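Local coordinates for periplasmic binding protein (Roseiflexus sp. RS-1, PDB 5GJ3), which binds two heme groups in the periplasm and probably hands heme on to a bacterial uptake transporter, at residues T163-M168 with L241-M246; A197-L202 with A225-G230. All blocks are in the same frame, centred on the assembly; numbering follows the deposited sequence.

Interaction 1 of 2, residues T163-M168 with L241-M246; sequences TAVDVM and LYLLGM
Met246 and Met168 lie antiparallel, thioether beside thioether, and around this sulfur-rich pair the first turn of helix 164-171 meets the end of helix 240-244. The terminal methyl of Met246 does most of the touching: its CE sits 3.9 Å from Met168 SD and also rests against Val167 CG1 and Ala164 CB. Met168 reaches across with a chain bent at both chi2 (-74°) and chi3 (-76°), a curl that brings its CE to 3.4 Å from the backbone O of Leu243, while Met168 SD lies 4.0 Å from Met246 SD. An alanine in place of Met168 would probably open a gap beside the Leu243 carbonyl and remove the sulfur on one side of the Met246 methyl, leaving that methyl less confined. Leu243 lends its CD2 to Val165 CG2 at 4.3 Å, and both of these side chains also rest on Phe147 of strand 144-151. Beside them Leu244 lies flank to flank with Val165, both directed alike, with Leu244 CD2 pressed to 3.4 Å from Val165 CB, closer than two carbons normally settle. Leu244 lines one heme pocket, and Gly245 touches a heme. No hydrogen bond joins the segments, so the fit rests on van der Waals contact, methyl against methyl, sulfur and backbone carbonyl, and depends on how well the shapes match.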
# COMPACT_ATOMS: atom_id res chain seq x y z
N THR A 163 -7.97 -8.28 0.55
CA THR A 163 -7.35 -6.96 0.45
C THR A 163 -5.92 -7.08 0.99
O THR A 163 -5.62 -7.92 1.89
CB THR A 163 -8.10 -5.87 1.29
OG1 THR A 163 -8.07 -6.22 2.69
CG2 THR A 163 -9.57 -5.71 0.86
N ALA A 164 -5.03 -6.22 0.48
CA ALA A 164 -3.68 -6.09 1.03
C ALA A 164 -3.74 -5.83 2.54
O ALA A 164 -2.91 -6.36 3.27
CB ALA A 164 -2.93 -4.95 0.36
N VAL A 165 -4.66 -4.96 3.00
CA VAL A 165 -4.61 -4.56 4.43
C VAL A 165 -4.99 -5.76 5.30
O VAL A 165 -4.42 -5.96 6.39
CB VAL A 165 -5.43 -3.28 4.76
CG1 VAL A 165 -6.93 -3.50 4.58
CG2 VAL A 165 -5.12 -2.77 6.19
N ASP A 166 -5.89 -6.61 4.79
CA ASP A 166 -6.26 -7.84 5.49
C ASP A 166 -5.02 -8.72 5.70
O ASP A 166 -4.76 -9.21 6.82
CB ASP A 166 -7.32 -8.61 4.71
CG ASP A 166 -7.81 -9.83 5.46
OD1 ASP A 166 -8.39 -9.68 6.55
OD2 ASP A 166 -7.60 -10.94 4.96
N VAL A 167 -4.22 -8.85 4.65
CA VAL A 167 -2.97 -9.61 4.71
C VAL A 167 -1.98 -8.98 5.70
O VAL A 167 -1.31 -9.68 6.48
CB VAL A 167 -2.33 -9.78 3.29
CG1 VAL A 167 -0.95 -10.40 3.39
CG2 VAL A 167 -3.22 -10.64 2.40
N MET A 168 -1.85 -7.65 5.68
CA MET A 168 -0.95 -6.99 6.63
C MET A 168 -1.40 -7.19 8.12
O MET A 168 -0.59 -7.44 8.99
CB MET A 168 -0.82 -5.50 6.32
CG MET A 168 -0.35 -5.19 4.88
SD MET A 168 1.42 -5.56 4.76
CE MET A 168 2.13 -4.14 5.64
N LEU A 241 0.89 4.50 0.80
CA LEU A 241 1.83 3.68 0.02
C LEU A 241 2.65 2.75 0.98
O LEU A 241 2.94 1.60 0.66
CB LEU A 241 2.76 4.58 -0.83
CG LEU A 241 3.69 3.93 -1.87
CD1 LEU A 241 2.97 2.96 -2.83
CD2 LEU A 241 4.43 5.00 -2.67
N TYR A 242 3.00 3.26 2.14
CA TYR A 242 3.76 2.52 3.12
C TYR A 242 2.98 1.34 3.65
O TYR A 242 3.48 0.22 3.69
CB TYR A 242 4.07 3.45 4.28
CG TYR A 242 4.92 2.86 5.41
CD1 TYR A 242 6.21 2.35 5.16
CD2 TYR A 242 4.46 2.86 6.72
CE1 TYR A 242 7.00 1.85 6.19
CE2 TYR A 242 5.25 2.38 7.79
CZ TYR A 242 6.51 1.87 7.51
OH TYR A 242 7.30 1.38 8.51
N LEU A 243 1.75 1.57 4.08
CA LEU A 243 0.93 0.46 4.59
C LEU A 243 0.50 -0.56 3.51
O LEU A 243 0.56 -1.76 3.74
CB LEU A 243 -0.30 0.99 5.31
CG LEU A 243 -1.33 -0.05 5.78
CD1 LEU A 243 -0.74 -0.95 6.87
CD2 LEU A 243 -2.59 0.66 6.27
N LEU A 244 0.09 -0.07 2.35
CA LEU A 244 -0.66 -0.85 1.37
C LEU A 244 0.07 -1.16 0.04
O LEU A 244 -0.42 -2.01 -0.73
CB LEU A 244 -1.98 -0.14 1.07
CG LEU A 244 -2.92 0.04 2.26
CD1 LEU A 244 -4.10 0.86 1.76
CD2 LEU A 244 -3.41 -1.31 2.78
N GLY A 245 1.21 -0.51 -0.19
CA GLY A 245 2.04 -0.76 -1.40
C GLY A 245 2.62 -2.15 -1.67
O GLY A 245 2.88 -2.50 -2.84
N MET A 246 2.80 -2.99 -0.64
CA MET A 246 3.38 -4.32 -0.88
C MET A 246 4.71 -4.22 -1.66
O MET A 246 4.95 -4.88 -2.68
CB MET A 246 2.37 -5.27 -1.53
CG MET A 246 1.26 -5.68 -0.55
SD MET A 246 1.87 -6.61 0.90
CE MET A 246 0.29 -7.30 1.42

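Interaction 2 of 2, residues A197-L202 with A225-G230; sequences AQPDVL and ADTPAG
Thr227 places OG1 between its backbone N and carbonyl carbon (chi1 60°), which leaves CG2 beside the backbone N, against Gln198 and Pro199, while Gln198, bent at chi2 (-68°), folds its amide across the Thr227-Pro228 corner. Thr227 CG2 then meets Pro199 CD at 3.8 Å and stands at the same distance from Gln198 NE2, whose hydrogen-bonding partner is the backbone O of Val194. The other end of that amide, Gln198 OE1, approaches Pro228 CD to 3.5 Å and accepts from a water that also donates to Asp226 O, bridging the two segments at the outer edge of the contact. The one direct hydrogen bond across it runs from Ala229 N to Pro199 O, 2.8 Å long; the N-H...O angle is 148° and the donor lies in the plane of the carbonyl. Pro228 N has no hydrogen to offer this carbonyl, but Pro228 CD comes within 3.4 Å of Pro199 O. Deeper in, Ala229 CB fills the bend of the chain before the strand, 3.3 Å from Asp200 O and 3.8 Å from Leu202 CG. Asp200 OD1 lies 3.7 Å from Pro228 CB; it also makes a salt bridge with Arg269 and a hydrogen bond with Ser268, and OD2 accepts from His144 N, tying this loop to the chain end and to strand 144-151. Thr227 is the N-cap of helix 228-232, its OG1 accepting from Gly230 N. That capped helix packs at the start of strand 201-205 and is the last of three helices in the beta-alpha-beta connection from there to the adjacent parallel strand 235-238.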
# COMPACT_ATOMS: atom_id res chain seq x y z
N ALA A 197 -17.93 -5.42 15.15
CA ALA A 197 -16.46 -5.41 15.12
C ALA A 197 -15.90 -5.07 16.52
O ALA A 197 -14.94 -5.70 16.95
CB ALA A 197 -15.90 -4.44 14.06
N GLN A 198 -16.50 -4.09 17.20
CA GLN A 198 -15.97 -3.55 18.50
C GLN A 198 -14.43 -3.61 18.54
O GLN A 198 -13.85 -4.30 19.36
CB GLN A 198 -16.60 -4.26 19.70
CG GLN A 198 -18.03 -3.82 19.91
CD GLN A 198 -18.11 -2.38 20.37
OE1 GLN A 198 -17.63 -2.03 21.45
NE2 GLN A 198 -18.73 -1.54 19.56
N PRO A 199 -13.75 -2.87 17.62
CA PRO A 199 -12.32 -3.08 17.57
C PRO A 199 -11.51 -2.55 18.79
O PRO A 199 -11.89 -1.53 19.41
CB PRO A 199 -11.90 -2.27 16.33
CG PRO A 199 -12.94 -1.17 16.28
CD PRO A 199 -14.21 -1.96 16.57
N ASP A 200 -10.39 -3.22 19.04
CA ASP A 200 -9.36 -2.85 20.00
C ASP A 200 -8.43 -1.80 19.39
O ASP A 200 -7.84 -0.97 20.12
CB ASP A 200 -8.50 -4.10 20.33
CG ASP A 200 -9.29 -5.16 21.10
OD1 ASP A 200 -9.82 -4.77 22.19
OD2 ASP A 200 -9.39 -6.33 20.64
N VAL A 201 -8.26 -1.87 18.08
CA VAL A 201 -7.40 -0.94 17.30
C VAL A 201 -8.18 -0.41 16.10
O VAL A 201 -8.79 -1.17 15.38
CB VAL A 201 -6.09 -1.66 16.81
CG1 VAL A 201 -5.16 -0.68 16.02
CG2 VAL A 201 -5.36 -2.28 18.02
N LEU A 202 -8.14 0.90 15.89
CA LEU A 202 -8.59 1.49 14.63
C LEU A 202 -7.37 1.80 13.73
O LEU A 202 -6.47 2.57 14.10
CB LEU A 202 -9.40 2.77 14.90
CG LEU A 202 -10.77 2.44 15.54
CD1 LEU A 202 -11.33 3.67 16.22
CD2 LEU A 202 -11.75 1.92 14.49
N ALA A 225 -16.35 6.30 19.26
CA ALA A 225 -15.80 6.71 20.58
C ALA A 225 -15.96 5.61 21.66
O ALA A 225 -15.15 5.53 22.58
CB ALA A 225 -16.39 8.03 21.08
N ASP A 226 -16.99 4.78 21.52
CA ASP A 226 -17.32 3.82 22.58
C ASP A 226 -16.79 2.39 22.29
O ASP A 226 -16.95 1.53 23.15
CB ASP A 226 -18.82 3.84 22.92
CG ASP A 226 -19.23 5.10 23.73
OD1 ASP A 226 -18.35 5.87 24.20
OD2 ASP A 226 -20.44 5.34 23.90
N THR A 227 -16.08 2.19 21.16
CA THR A 227 -15.31 0.94 20.97
C THR A 227 -14.16 0.83 21.97
O THR A 227 -13.75 1.86 22.54
CB THR A 227 -14.74 0.84 19.54
OG1 THR A 227 -13.87 1.96 19.30
CG2 THR A 227 -15.90 0.83 18.52
N PRO A 228 -13.63 -0.40 22.20
CA PRO A 228 -12.46 -0.44 23.04
C PRO A 228 -11.33 0.43 22.48
O PRO A 228 -10.61 1.06 23.26
CB PRO A 228 -12.06 -1.92 23.02
CG PRO A 228 -13.36 -2.68 22.76
CD PRO A 228 -14.18 -1.74 21.91
N ALA A 229 -11.18 0.51 21.16
CA ALA A 229 -10.17 1.42 20.57
C ALA A 229 -10.47 2.87 20.88
O ALA A 229 -9.56 3.63 21.30
CB ALA A 229 -10.10 1.23 19.05
N GLY A 230 -11.71 3.29 20.57
CA GLY A 230 -12.13 4.65 20.83
C GLY A 230 -11.87 5.09 22.26
O GLY A 230 -11.37 6.19 22.48
O HOH W 1 -18.94 -0.57 23.46

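How the interactions relate
The two contacts have centres 21 Å apart and nearest atoms about 9 Å from each other, so they do not touch. Along the chain the order is 163-168, 197-202, 225-230, 241-246: interaction 2 forms within the span that interaction 1 closes. Strand 144-151 of the mixed sheet runs by both. Interaction 1, near the middle of the molecule, joins the mixed-sheet region to the junction between the lobes, where segment 241-246 also meets helix 13-21 and Lys104. Interaction 2 sits about 23 Å from the centre of the chain, at the far end of that sheet. Of the two, only interaction 1 borders a heme pocket; interaction 2 shapes the lobe well away from it.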